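Local coordinates for protein NAD(P)H dehydrogenase (quinone) (Deinococcus radiodurans, PDB 1YDG) that catalyses the reduction of quinones to quinols by NADH or NADPH, as a homotetrameric flavoprotein that binds one FMN per monomer, at residues 6-11 / 76-81; 80-85 / 116-121; 10-15 / 39-44. One frame throughout, in Å; residues are numbered along the deposited sequence.

In the fold
The three contacts follow the parallel core of the flavodoxin-like sheet across four neighbouring strands. Interaction 3 pairs strand 8-13 with strand 37-42, interaction 2 pairs strand 81-89 with strand 117-124, and interaction 1 ties strand 8-13 to the turn that leads from helix 73-78 into strand 81-89. Interactions 1 and 3 share A10 and I11, whereas interactions 1 and 2 share E80 and A81. Interaction 1, at the N-terminal end of the strands, is partly buried and mixes a carboxylate, a water and a lysine-tryptophan CH-pi contact with backbone bonds. Interactions 2 and 3 are buried, regular parallel pairings whose side chains are mostly apolar, and interaction 3 runs on into the FMN-binding loop, probably its phosphate site.

Interaction 1: residues 6-11 / 76-81; sequences PVKLAI and LEWAEA
K8 lays the aliphatic part of its side chain over one face of the W78 indole, the two side chains crossing at about a right angle. CB of K8 sits 3.6 Å from the centroid of the six-membered ring of W78, a CH-pi contact only 15° off the ring normal, while CD of K8 lies 3.5 Å from NE1 of W78. CG of W78 is anti to the backbone N (chi1 169°), and from there the indole extends to the strand. Its CZ3 meets the L9 carbonyl oxygen at the ring edge. E80 instead meets the strand backbone: its OE1 accepts the K8 backbone N-H at 2.9 Å on the anti side of the carboxylate, 19° out of its plane. A water also donates to this OE1. The K8 carbonyl oxygen is gripped twice, by E80 N at 2.8 Å and A81 N at 3.0 Å, and A10 N bonds to A81 O to begin the parallel pairing. The CB atoms of A10 and A79 touch at 3.8 Å, and on the other face of the strand L9 CD1 packs on A81 CB. The contact fastens the end of helix 73-78 to strand 8-13 as the chain enters strand 81-89; R39 of strand 37-42 adds a cation-pi contact to W78, and helix 180-204 packs on V7, L9 and A81.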
ATOM      1  N   PRO B   6     -13.082  31.386 -10.699  1.00 28.34           N
ATOM      2  CA  PRO B   6     -12.799  30.616  -9.499  1.00 25.58           C
ATOM      3  C   PRO B   6     -12.465  29.157  -9.840  1.00 23.97           C
ATOM      4  O   PRO B   6     -13.033  28.589 -10.773  1.00 22.18           O
ATOM      5  CB  PRO B   6     -14.104  30.709  -8.707  1.00 26.42           C
ATOM      6  CG  PRO B   6     -14.787  31.953  -9.236  1.00 27.56           C
ATOM      7  CD  PRO B   6     -14.426  31.982 -10.683  1.00 28.24           C
ATOM      8  N   VAL B   7     -11.533  28.581  -9.084  1.00 21.80           N
ATOM      9  CA  VAL B   7     -11.247  27.146  -9.153  1.00 20.65           C
ATOM     10  C   VAL B   7     -12.527  26.345  -8.929  1.00 18.84           C
ATOM     11  O   VAL B   7     -13.311  26.645  -8.028  1.00 18.37           O
ATOM     12  CB  VAL B   7     -10.193  26.732  -8.085  1.00 20.33           C
ATOM     13  CG1 VAL B   7     -10.076  25.204  -7.962  1.00 21.70           C
ATOM     14  CG2 VAL B   7      -8.846  27.318  -8.427  1.00 21.07           C
ATOM     15  N   LYS B   8     -12.736  25.324  -9.748  1.00 17.92           N
ATOM     16  CA  LYS B   8     -13.920  24.470  -9.613  1.00 16.92           C
ATOM     17  C   LYS B   8     -13.551  23.260  -8.766  1.00 15.63           C
ATOM     18  O   LYS B   8     -12.718  22.447  -9.181  1.00 14.26           O
ATOM     19  CB  LYS B   8     -14.410  24.024 -10.983  1.00 16.78           C
ATOM     20  CG  LYS B   8     -14.942  25.166 -11.843  1.00 17.23           C
ATOM     21  CD  LYS B   8     -14.934  24.801 -13.319  1.00 17.89           C
ATOM     22  CE  LYS B   8     -15.531  25.932 -14.199  1.00 20.08           C
ATOM     23  NZ  LYS B   8     -15.080  27.297 -13.793  1.00 21.69           N
ATOM     24  N   LEU B   9     -14.183  23.158  -7.594  1.00 14.44           N
ATOM     25  CA  LEU B   9     -13.846  22.170  -6.592  1.00 14.48           C
ATOM     26  C   LEU B   9     -15.038  21.290  -6.345  1.00 13.71           C
ATOM     27  O   LEU B   9     -16.085  21.787  -5.957  1.00 13.43           O
ATOM     28  CB  LEU B   9     -13.440  22.865  -5.279  1.00 13.86           C
ATOM     29  CG  LEU B   9     -13.217  22.003  -4.043  1.00 14.13           C
ATOM     30  CD1 LEU B   9     -11.984  21.086  -4.165  1.00 15.20           C
ATOM     31  CD2 LEU B   9     -13.131  22.857  -2.748  1.00 14.85           C
ATOM     32  N   ALA B  10     -14.869  19.989  -6.565  1.00 13.50           N
ATOM     33  CA  ALA B  10     -15.878  18.982  -6.243  1.00 13.56           C
ATOM     34  C   ALA B  10     -15.441  18.187  -5.027  1.00 13.77           C
ATOM     35  O   ALA B  10     -14.365  17.570  -5.043  1.00 13.22           O
ATOM     36  CB  ALA B  10     -16.078  18.036  -7.410  1.00 13.52           C
ATOM     37  N   ILE B  11     -16.283  18.189  -3.995  1.00 13.83           N
ATOM     38  CA  ILE B  11     -16.110  17.337  -2.811  1.00 13.51           C
ATOM     39  C   ILE B  11     -17.082  16.188  -2.965  1.00 13.34           C
ATOM     40  O   ILE B  11     -18.298  16.398  -2.879  1.00 13.98           O
ATOM     41  CB  ILE B  11     -16.436  18.080  -1.495  1.00 13.84           C
ATOM     42  CG1 ILE B  11     -15.759  19.461  -1.419  1.00 14.89           C
ATOM     43  CG2 ILE B  11     -16.075  17.232  -0.280  1.00 14.10           C
ATOM     44  CD1 ILE B  11     -14.280  19.440  -1.538  1.00 16.79           C
ATOM     45  N   LEU B  76     -16.853  15.389 -11.999  1.00 14.16           N
ATOM     46  CA  LEU B  76     -15.389  15.336 -12.099  1.00 14.56           C
ATOM     47  C   LEU B  76     -14.876  15.953 -13.401  1.00 14.72           C
ATOM     48  O   LEU B  76     -13.816  16.559 -13.401  1.00 14.62           O
ATOM     49  CB  LEU B  76     -14.864  13.915 -11.923  1.00 14.31           C
ATOM     50  CG  LEU B  76     -15.345  13.169 -10.672  1.00 13.38           C
ATOM     51  CD1 LEU B  76     -14.499  11.960 -10.445  1.00 14.52           C
ATOM     52  CD2 LEU B  76     -15.356  14.036  -9.419  1.00 12.84           C
ATOM     53  N   GLU B  77     -15.624  15.800 -14.503  1.00 15.36           N
ATOM     54  CA  GLU B  77     -15.284  16.488 -15.755  1.00 15.02           C
ATOM     55  C   GLU B  77     -15.301  18.001 -15.539  1.00 14.90           C
ATOM     56  O   GLU B  77     -14.445  18.722 -16.050  1.00 15.40           O
ATOM     57  CB  GLU B  77     -16.240  16.080 -16.877  1.00 15.30           C
ATOM     58  CG  GLU B  77     -16.000  16.800 -18.215  1.00 16.34           C
ATOM     59  CD  GLU B  77     -16.912  16.320 -19.364  1.00 16.92           C
ATOM     60  OE1 GLU B  77     -17.517  15.228 -19.266  1.00 18.87           O
ATOM     61  OE2 GLU B  77     -17.014  17.051 -20.386  1.00 21.88           O
ATOM     62  N   TRP B  78     -16.280  18.476 -14.783  1.00 13.83           N
ATOM     63  CA  TRP B  78     -16.401  19.887 -14.450  1.00 13.60           C
ATOM     64  C   TRP B  78     -15.274  20.378 -13.537  1.00 13.37           C
ATOM     65  O   TRP B  78     -14.749  21.476 -13.745  1.00 12.36           O
ATOM     66  CB  TRP B  78     -17.765  20.162 -13.791  1.00 13.49           C
ATOM     67  CG  TRP B  78     -17.915  21.520 -13.174  1.00 12.93           C
ATOM     68  CD1 TRP B  78     -18.204  22.673 -13.811  1.00 12.96           C
ATOM     69  CD2 TRP B  78     -17.763  21.853 -11.787  1.00 13.81           C
ATOM     70  NE1 TRP B  78     -18.246  23.718 -12.913  1.00 13.41           N
ATOM     71  CE2 TRP B  78     -17.997  23.233 -11.660  1.00 12.14           C
ATOM     72  CE3 TRP B  78     -17.460  21.107 -10.632  1.00 12.26           C
ATOM     73  CZ2 TRP B  78     -17.931  23.893 -10.441  1.00 13.53           C
ATOM     74  CZ3 TRP B  78     -17.401  21.760  -9.433  1.00 13.00           C
ATOM     75  CH2 TRP B  78     -17.621  23.142  -9.338  1.00 13.80           C
ATOM     76  N   ALA B  79     -14.931  19.576 -12.531  1.00 13.57           N
ATOM     77  CA  ALA B  79     -13.978  19.974 -11.502  1.00 13.70           C
ATOM     78  C   ALA B  79     -12.573  20.194 -12.059  1.00 13.55           C
ATOM     79  O   ALA B  79     -12.141  19.562 -13.009  1.00 14.21           O
ATOM     80  CB  ALA B  79     -13.936  18.939 -10.372  1.00 13.65           C
ATOM     81  N   GLU B  80     -11.871  21.122 -11.446  1.00 14.45           N
ATOM     82  CA  GLU B  80     -10.450  21.259 -11.674  1.00 14.35           C
ATOM     83  C   GLU B  80      -9.704  20.681 -10.480  1.00 14.20           C
ATOM     84  O   GLU B  80      -8.550  20.285 -10.599  1.00 13.57           O
ATOM     85  CB  GLU B  80     -10.128  22.718 -11.896  1.00 14.71           C
ATOM     86  CG  GLU B  80     -10.597  23.203 -13.241  1.00 15.54           C
ATOM     87  CD  GLU B  80     -10.894  24.681 -13.293  1.00 15.69           C
ATOM     88  OE1 GLU B  80     -11.221  25.282 -12.262  1.00 18.88           O
ATOM     89  OE2 GLU B  80     -10.797  25.254 -14.391  1.00 20.19           O
ATOM     90  N   ALA B  81     -10.388  20.631  -9.336  1.00 14.03           N
ATOM     91  CA  ALA B  81      -9.840  20.083  -8.116  1.00 13.50           C
ATOM     92  C   ALA B  81     -10.845  19.128  -7.506  1.00 13.12           C
ATOM     93  O   ALA B  81     -11.999  19.473  -7.343  1.00 13.49           O
ATOM     94  CB  ALA B  81      -9.508  21.217  -7.152  1.00 14.37           C
TER
HETATM   95  O   HOH W   1     -12.002  27.909 -12.840  1.00 30.24           O

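Interaction 2: residues 80-85 / 116-121; sequences EAIVFS and KTFSAM
Strands 81-85 and 117-121 run parallel, 4.6 Å apart at closest approach with a crossing angle of -22°, and five backbone hydrogen bonds, from T117 N to E80 O through M121 N to F84 O, join them. The face bearing I82, F84, F118 and A120 is carried by an aromatic pair. F118 turns its edge to the face of F84 in a T-shaped stack, centroids 5.2 Å apart and planes at 75°, with F118 CE1 3.7 Å from F84 CG. CG of F118 is anti to the backbone N; CD1 of the same ring also meets I82 CG2 at 3.8 Å. I82 CD1 in turn rests on the aliphatic CD of K116, whose NZ is bonded to A79 O. On the other face M121, bent at chi3 (-53°), brings its CE to within 3.7 Å of S85 CB and also near V83 CG1. T117 OG1 comes close to A81 CB; this hydroxyl is bonded to T197, and S119 OG to Q189 and Q193, all three from helix 180-204. These are central strands of the flavodoxin-like fold, layered between helices, and S85 and M121 lead toward the FMN-binding residues, with S123 two residues beyond M121.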
ATOM      1  N   GLU B  80     -11.871  21.122 -11.446  1.00 14.45           N
ATOM      2  CA  GLU B  80     -10.450  21.259 -11.674  1.00 14.35           C
ATOM      3  C   GLU B  80      -9.704  20.681 -10.480  1.00 14.20           C
ATOM      4  O   GLU B  80      -8.550  20.285 -10.599  1.00 13.57           O
ATOM      5  CB  GLU B  80     -10.128  22.718 -11.896  1.00 14.71           C
ATOM      6  CG  GLU B  80     -10.597  23.203 -13.241  1.00 15.54           C
ATOM      7  CD  GLU B  80     -10.894  24.681 -13.293  1.00 15.69           C
ATOM      8  OE1 GLU B  80     -11.221  25.282 -12.262  1.00 18.88           O
ATOM      9  OE2 GLU B  80     -10.797  25.254 -14.391  1.00 20.19           O
ATOM     10  N   ALA B  81     -10.388  20.631  -9.336  1.00 14.03           N
ATOM     11  CA  ALA B  81      -9.840  20.083  -8.116  1.00 13.50           C
ATOM     12  C   ALA B  81     -10.845  19.128  -7.506  1.00 13.12           C
ATOM     13  O   ALA B  81     -11.999  19.473  -7.343  1.00 13.49           O
ATOM     14  CB  ALA B  81      -9.508  21.217  -7.152  1.00 14.37           C
ATOM     15  N   ILE B  82     -10.402  17.921  -7.172  1.00 12.10           N
ATOM     16  CA  ILE B  82     -11.263  16.894  -6.610  1.00 12.29           C
ATOM     17  C   ILE B  82     -10.848  16.452  -5.219  1.00 12.45           C
ATOM     18  O   ILE B  82      -9.670  16.176  -4.971  1.00 12.11           O
ATOM     19  CB  ILE B  82     -11.249  15.634  -7.511  1.00 12.39           C
ATOM     20  CG1 ILE B  82     -11.863  15.960  -8.873  1.00 12.41           C
ATOM     21  CG2 ILE B  82     -11.971  14.466  -6.808  1.00 11.24           C
ATOM     22  CD1 ILE B  82     -11.408  15.047 -10.036  1.00 13.16           C
ATOM     23  N   VAL B  83     -11.820  16.349  -4.317  1.00 12.35           N
ATOM     24  CA  VAL B  83     -11.598  15.674  -3.042  1.00 12.23           C
ATOM     25  C   VAL B  83     -12.567  14.519  -2.933  1.00 12.58           C
ATOM     26  O   VAL B  83     -13.762  14.707  -3.167  1.00 11.90           O
ATOM     27  CB  VAL B  83     -11.797  16.618  -1.812  1.00 12.66           C
ATOM     28  CG1 VAL B  83     -11.688  15.862  -0.494  1.00 11.57           C
ATOM     29  CG2 VAL B  83     -10.826  17.794  -1.834  1.00 12.99           C
ATOM     30  N   PHE B  84     -12.029  13.344  -2.553  1.00 12.33           N
ATOM     31  CA  PHE B  84     -12.796  12.129  -2.213  1.00 11.93           C
ATOM     32  C   PHE B  84     -12.697  11.831  -0.715  1.00 12.01           C
ATOM     33  O   PHE B  84     -11.597  11.848  -0.137  1.00 12.37           O
ATOM     34  CB  PHE B  84     -12.217  10.903  -2.950  1.00 11.99           C
ATOM     35  CG  PHE B  84     -12.729  10.711  -4.345  1.00 10.63           C
ATOM     36  CD1 PHE B  84     -13.381  11.734  -5.032  1.00 11.64           C
ATOM     37  CD2 PHE B  84     -12.510   9.518  -4.996  1.00 10.79           C
ATOM     38  CE1 PHE B  84     -13.833  11.546  -6.342  1.00 10.71           C
ATOM     39  CE2 PHE B  84     -12.962   9.326  -6.304  1.00 11.23           C
ATOM     40  CZ  PHE B  84     -13.612  10.335  -6.967  1.00 11.52           C
ATOM     41  N   SER B  85     -13.838  11.549  -0.109  1.00 11.73           N
ATOM     42  CA  SER B  85     -13.922  11.173   1.289  1.00 12.75           C
ATOM     43  C   SER B  85     -14.747   9.905   1.425  1.00 12.38           C
ATOM     44  O   SER B  85     -15.874   9.826   0.922  1.00 12.78           O
ATOM     45  CB  SER B  85     -14.535  12.317   2.110  1.00 12.61           C
ATOM     46  OG  SER B  85     -14.560  11.997   3.485  1.00 14.21           O
ATOM     47  N   LYS B 116      -6.286  16.869 -13.189  1.00 17.29           N
ATOM     48  CA  LYS B 116      -7.068  17.493 -12.130  1.00 16.35           C
ATOM     49  C   LYS B 116      -6.338  17.224 -10.817  1.00 15.16           C
ATOM     50  O   LYS B 116      -5.693  16.195 -10.674  1.00 14.36           O
ATOM     51  CB  LYS B 116      -8.480  16.928 -12.102  1.00 16.43           C
ATOM     52  CG  LYS B 116      -9.290  17.280 -13.323  1.00 16.38           C
ATOM     53  CD  LYS B 116     -10.482  16.373 -13.498  1.00 16.70           C
ATOM     54  CE  LYS B 116     -11.125  16.581 -14.883  1.00 16.26           C
ATOM     55  NZ  LYS B 116     -11.704  17.954 -15.090  1.00 13.77           N
ATOM     56  N   THR B 117      -6.386  18.159  -9.882  1.00 13.96           N
ATOM     57  CA  THR B 117      -5.785  17.895  -8.570  1.00 13.61           C
ATOM     58  C   THR B 117      -6.700  16.997  -7.775  1.00 13.09           C
ATOM     59  O   THR B 117      -7.912  17.000  -7.976  1.00 12.68           O
ATOM     60  CB  THR B 117      -5.453  19.142  -7.785  1.00 12.70           C
ATOM     61  OG1 THR B 117      -6.643  19.867  -7.521  1.00 13.44           O
ATOM     62  CG2 THR B 117      -4.463  20.029  -8.547  1.00 13.37           C
ATOM     63  N   PHE B 118      -6.095  16.225  -6.884  1.00 12.72           N
ATOM     64  CA  PHE B 118      -6.766  15.204  -6.123  1.00 12.58           C
ATOM     65  C   PHE B 118      -6.175  15.083  -4.737  1.00 12.86           C
ATOM     66  O   PHE B 118      -4.959  14.953  -4.587  1.00 12.10           O
ATOM     67  CB  PHE B 118      -6.604  13.855  -6.782  1.00 12.46           C
ATOM     68  CG  PHE B 118      -7.375  12.770  -6.100  1.00 12.67           C
ATOM     69  CD1 PHE B 118      -8.717  12.564  -6.410  1.00 12.72           C
ATOM     70  CD2 PHE B 118      -6.785  11.984  -5.117  1.00 12.64           C
ATOM     71  CE1 PHE B 118      -9.451  11.556  -5.771  1.00 12.68           C
ATOM     72  CE2 PHE B 118      -7.506  10.977  -4.473  1.00 13.26           C
ATOM     73  CZ  PHE B 118      -8.852  10.771  -4.795  1.00 13.05           C
ATOM     74  N   SER B 119      -7.043  15.093  -3.729  1.00 12.02           N
ATOM     75  CA  SER B 119      -6.656  14.677  -2.377  1.00 12.68           C
ATOM     76  C   SER B 119      -7.823  13.916  -1.758  1.00 12.73           C
ATOM     77  O   SER B 119      -8.915  13.855  -2.335  1.00 11.40           O
ATOM     78  CB  SER B 119      -6.261  15.876  -1.519  1.00 12.40           C
ATOM     79  OG  SER B 119      -7.387  16.521  -0.978  1.00 13.21           O
ATOM     80  N   ALA B 120      -7.582  13.293  -0.613  1.00 13.11           N
ATOM     81  CA  ALA B 120      -8.564  12.396  -0.043  1.00 12.94           C
ATOM     82  C   ALA B 120      -8.649  12.514   1.473  1.00 13.21           C
ATOM     83  O   ALA B 120      -7.737  13.012   2.122  1.00 13.83           O
ATOM     84  CB  ALA B 120      -8.246  10.957  -0.457  1.00 12.85           C
ATOM     85  N   MET B 121      -9.767  12.052   2.018  1.00 13.17           N
ATOM     86  CA  MET B 121     -10.062  12.112   3.450  1.00 14.32           C
ATOM     87  C   MET B 121     -10.778  10.842   3.826  1.00 14.49           C
ATOM     88  O   MET B 121     -11.386  10.174   2.972  1.00 13.95           O
ATOM     89  CB  MET B 121     -10.977  13.288   3.809  1.00 13.83           C
ATOM     90  CG  MET B 121     -10.456  14.656   3.444  1.00 13.52           C
ATOM     91  SD  MET B 121     -11.535  16.018   3.981  1.00 15.30           S
ATOM     92  CE  MET B 121     -13.106  15.549   3.315  1.00 15.11           C
TER

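Interaction 3: residues 10-15 / 39-44; sequences AIVFYS and RLLKVR. With SO4 (sulfate ion), chain J.
Strands 8-13 and 37-42, joined through helix 19-33, form the first beta-alpha-beta unit of the flavodoxin-like fold, and the ring of F13 on the first strand lies against L40 and K42 of the second. CE2 of F13 touches L40 CD1 at 3.5 Å, and CZ meets K42 CB at 3.8 Å. K42 CA stands over the ring face, 4.2 Å from the F13 centroid, in a CH-pi contact. F13 holds CG between its backbone N and carbonyl carbon (chi1 76°), and CD2 comes within 3.2 Å of L41 O. An alanine here would probably leave L40 CD1 and K42 CB without their aromatic partner and open a gap beside them under helix 19-33. On the opposite face V12 CG1 and V43 CG2 meet at 3.6 Å, their side chains crossing at about a right angle, and L41 CD1 fits between A10 CB and V12 CG2. Four backbone bonds hold the parallel pair, the straightest from I11 N to R39 O (172° at the hydrogen). Past the strand, Y14 packs its CB on V43 CB, while its hydroxyl is bonded to E45 and S16. S15, an FMN-binding residue, gives its OG proton to sulfate O4 at 2.7 Å; T17 OG1 and the backbone N atoms of S16, T19 and G20 also bind this ion, which probably came from the crystallisation liquor and is consistent with the place of the FMN phosphate. Helix 19-33 covers I11, F13 and L40, helix 95-102 packs on V12, Y14 and V43, and strand 81-89 flanks strand 8-13 on its other side.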
ATOM      1  N   ALA B  10     -14.869  19.989  -6.565  1.00 13.50           N
ATOM      2  CA  ALA B  10     -15.878  18.982  -6.243  1.00 13.56           C
ATOM      3  C   ALA B  10     -15.441  18.187  -5.027  1.00 13.77           C
ATOM      4  O   ALA B  10     -14.365  17.570  -5.043  1.00 13.22           O
ATOM      5  CB  ALA B  10     -16.078  18.036  -7.410  1.00 13.52           C
ATOM      6  N   ILE B  11     -16.283  18.189  -3.995  1.00 13.83           N
ATOM      7  CA  ILE B  11     -16.110  17.337  -2.811  1.00 13.51           C
ATOM      8  C   ILE B  11     -17.082  16.188  -2.965  1.00 13.34           C
ATOM      9  O   ILE B  11     -18.298  16.398  -2.879  1.00 13.98           O
ATOM     10  CB  ILE B  11     -16.436  18.080  -1.495  1.00 13.84           C
ATOM     11  CG1 ILE B  11     -15.759  19.461  -1.419  1.00 14.89           C
ATOM     12  CG2 ILE B  11     -16.075  17.232  -0.280  1.00 14.10           C
ATOM     13  CD1 ILE B  11     -14.280  19.440  -1.538  1.00 16.79           C
ATOM     14  N   VAL B  12     -16.555  14.991  -3.228  1.00 12.38           N
ATOM     15  CA  VAL B  12     -17.357  13.779  -3.415  1.00 12.23           C
ATOM     16  C   VAL B  12     -17.106  12.886  -2.198  1.00 12.04           C
ATOM     17  O   VAL B  12     -15.954  12.507  -1.906  1.00 11.18           O
ATOM     18  CB  VAL B  12     -16.990  13.011  -4.707  1.00 12.10           C
ATOM     19  CG1 VAL B  12     -17.838  11.754  -4.851  1.00 11.90           C
ATOM     20  CG2 VAL B  12     -17.151  13.890  -5.918  1.00 13.97           C
ATOM     21  N   PHE B  13     -18.170  12.619  -1.449  1.00 11.29           N
ATOM     22  CA  PHE B  13     -18.050  11.921  -0.177  1.00 11.64           C
ATOM     23  C   PHE B  13     -19.127  10.861  -0.054  1.00 11.96           C
ATOM     24  O   PHE B  13     -20.265  11.038  -0.528  1.00 12.48           O
ATOM     25  CB  PHE B  13     -18.129  12.903   1.001  1.00 11.50           C
ATOM     26  CG  PHE B  13     -19.524  13.385   1.287  1.00 11.94           C
ATOM     27  CD1 PHE B  13     -20.294  12.770   2.270  1.00 10.18           C
ATOM     28  CD2 PHE B  13     -20.077  14.407   0.538  1.00 10.94           C
ATOM     29  CE1 PHE B  13     -21.577  13.179   2.514  1.00 12.45           C
ATOM     30  CE2 PHE B  13     -21.379  14.829   0.774  1.00 11.92           C
ATOM     31  CZ  PHE B  13     -22.131  14.217   1.754  1.00 11.50           C
ATOM     32  N   TYR B  14     -18.744   9.727   0.522  1.00 12.89           N
ATOM     33  CA  TYR B  14     -19.701   8.763   1.022  1.00 13.15           C
ATOM     34  C   TYR B  14     -19.777   8.891   2.541  1.00 13.95           C
ATOM     35  O   TYR B  14     -18.754   9.096   3.206  1.00 14.07           O
ATOM     36  CB  TYR B  14     -19.351   7.314   0.645  1.00 13.35           C
ATOM     37  CG  TYR B  14     -20.385   6.405   1.240  1.00 11.75           C
ATOM     38  CD1 TYR B  14     -21.676   6.392   0.742  1.00 12.20           C
ATOM     39  CD2 TYR B  14     -20.118   5.681   2.400  1.00 13.92           C
ATOM     40  CE1 TYR B  14     -22.672   5.611   1.341  1.00 11.91           C
ATOM     41  CE2 TYR B  14     -21.105   4.914   3.024  1.00 12.51           C
ATOM     42  CZ  TYR B  14     -22.381   4.884   2.479  1.00 12.40           C
ATOM     43  OH  TYR B  14     -23.354   4.145   3.073  1.00 13.62           O
ATOM     44  N   SER B  15     -20.984   8.769   3.084  1.00 13.98           N
ATOM     45  CA  SER B  15     -21.197   8.763   4.529  1.00 14.69           C
ATOM     46  C   SER B  15     -22.395   7.871   4.860  1.00 14.99           C
ATOM     47  O   SER B  15     -23.486   8.059   4.295  1.00 15.00           O
ATOM     48  CB  SER B  15     -21.436  10.190   5.042  1.00 14.86           C
ATOM     49  OG  SER B  15     -21.511  10.202   6.463  1.00 16.81           O
ATOM     50  N   ARG B  39     -18.842  22.366  -5.359  1.00 15.05           N
ATOM     51  CA  ARG B  39     -19.940  21.389  -5.306  1.00 14.96           C
ATOM     52  C   ARG B  39     -19.681  20.393  -4.189  1.00 14.47           C
ATOM     53  O   ARG B  39     -18.661  19.726  -4.187  1.00 15.15           O
ATOM     54  CB  ARG B  39     -20.093  20.622  -6.620  1.00 14.15           C
ATOM     55  CG  ARG B  39     -20.471  21.507  -7.765  1.00 15.94           C
ATOM     56  CD  ARG B  39     -20.723  20.702  -9.027  1.00 15.31           C
ATOM     57  NE  ARG B  39     -21.104  21.591 -10.109  1.00 16.28           N
ATOM     58  CZ  ARG B  39     -21.153  21.259 -11.394  1.00 15.67           C
ATOM     59  NH1 ARG B  39     -20.885  20.021 -11.791  1.00 16.21           N
ATOM     60  NH2 ARG B  39     -21.501  22.180 -12.280  1.00 16.52           N
ATOM     61  N   LEU B  40     -20.624  20.294  -3.261  1.00 14.04           N
ATOM     62  CA  LEU B  40     -20.684  19.226  -2.286  1.00 14.06           C
ATOM     63  C   LEU B  40     -21.637  18.161  -2.802  1.00 13.62           C
ATOM     64  O   LEU B  40     -22.816  18.437  -3.026  1.00 14.63           O
ATOM     65  CB  LEU B  40     -21.194  19.782  -0.962  1.00 14.47           C
ATOM     66  CG  LEU B  40     -21.446  18.834   0.206  1.00 13.79           C
ATOM     67  CD1 LEU B  40     -20.167  18.155   0.567  1.00 15.32           C
ATOM     68  CD2 LEU B  40     -21.993  19.625   1.392  1.00 15.24           C
ATOM     69  N   LEU B  41     -21.122  16.949  -2.975  1.00 13.11           N
ATOM     70  CA  LEU B  41     -21.796  15.873  -3.705  1.00 12.80           C
ATOM     71  C   LEU B  41     -21.708  14.570  -2.936  1.00 12.87           C
ATOM     72  O   LEU B  41     -20.620  14.106  -2.573  1.00 12.23           O
ATOM     73  CB  LEU B  41     -21.132  15.685  -5.070  1.00 12.96           C
ATOM     74  CG  LEU B  41     -21.098  16.932  -5.953  1.00 12.77           C
ATOM     75  CD1 LEU B  41     -19.990  16.795  -6.971  1.00 13.45           C
ATOM     76  CD2 LEU B  41     -22.437  17.160  -6.617  1.00 12.30           C
ATOM     77  N   LYS B  42     -22.848  13.944  -2.707  1.00 13.30           N
ATOM     78  CA  LYS B  42     -22.857  12.672  -1.987  1.00 12.93           C
ATOM     79  C   LYS B  42     -22.769  11.500  -2.954  1.00 13.45           C
ATOM     80  O   LYS B  42     -23.279  11.539  -4.096  1.00 13.49           O
ATOM     81  CB  LYS B  42     -24.104  12.562  -1.091  1.00 13.43           C
ATOM     82  CG  LYS B  42     -25.392  12.364  -1.848  1.00 13.25           C
ATOM     83  CD  LYS B  42     -26.633  12.389  -0.970  1.00 13.42           C
ATOM     84  CE  LYS B  42     -27.896  12.186  -1.834  1.00 12.58           C
ATOM     85  NZ  LYS B  42     -29.118  12.824  -1.249  1.00 10.27           N
ATOM     86  N   VAL B  43     -22.137  10.435  -2.485  1.00 13.29           N
ATOM     87  CA  VAL B  43     -22.068   9.199  -3.234  1.00 13.53           C
ATOM     88  C   VAL B  43     -23.377   8.421  -3.036  1.00 13.48           C
ATOM     89  O   VAL B  43     -23.821   8.188  -1.915  1.00 13.22           O
ATOM     90  CB  VAL B  43     -20.836   8.335  -2.800  1.00 12.33           C
ATOM     91  CG1 VAL B  43     -20.898   6.940  -3.393  1.00 11.55           C
ATOM     92  CG2 VAL B  43     -19.517   9.009  -3.188  1.00 12.74           C
ATOM     93  N   ARG B  44     -23.945   7.977  -4.143  1.00 15.22           N
ATOM     94  CA  ARG B  44     -25.156   7.159  -4.140  1.00 16.15           C
ATOM     95  C   ARG B  44     -25.059   5.990  -3.170  1.00 16.12           C
ATOM     96  O   ARG B  44     -24.063   5.242  -3.141  1.00 14.79           O
ATOM     97  CB  ARG B  44     -25.467   6.614  -5.537  1.00 16.49           C
ATOM     98  CG  ARG B  44     -26.801   5.906  -5.608  1.00 17.37           C
ATOM     99  CD  ARG B  44     -27.059   5.227  -6.928  1.00 20.88           C
ATOM    100  NE  ARG B  44     -27.385   6.215  -7.949  1.00 26.25           N
ATOM    101  CZ  ARG B  44     -28.006   5.945  -9.100  1.00 28.95           C
ATOM    102  NH1 ARG B  44     -28.360   4.694  -9.413  1.00 31.52           N
ATOM    103  NH2 ARG B  44     -28.258   6.936  -9.961  1.00 28.92           N
TER
HETATM  104  S   SO4 J1303     -19.540   7.803   8.391  1.00 15.25           S
HETATM  105  O1  SO4 J1303     -20.226   8.302   9.584  1.00 17.63           O
HETATM  106  O2  SO4 J1303     -18.205   7.359   8.737  1.00 15.47           O
HETATM  107  O3  SO4 J1303     -20.336   6.696   7.861  1.00 15.48           O
HETATM  108  O4  SO4 J1303     -19.407   8.881   7.419  1.00 14.55           O
HETATM  109  O   HOH W   2     -23.079   9.343   1.172  1.00 26.55           O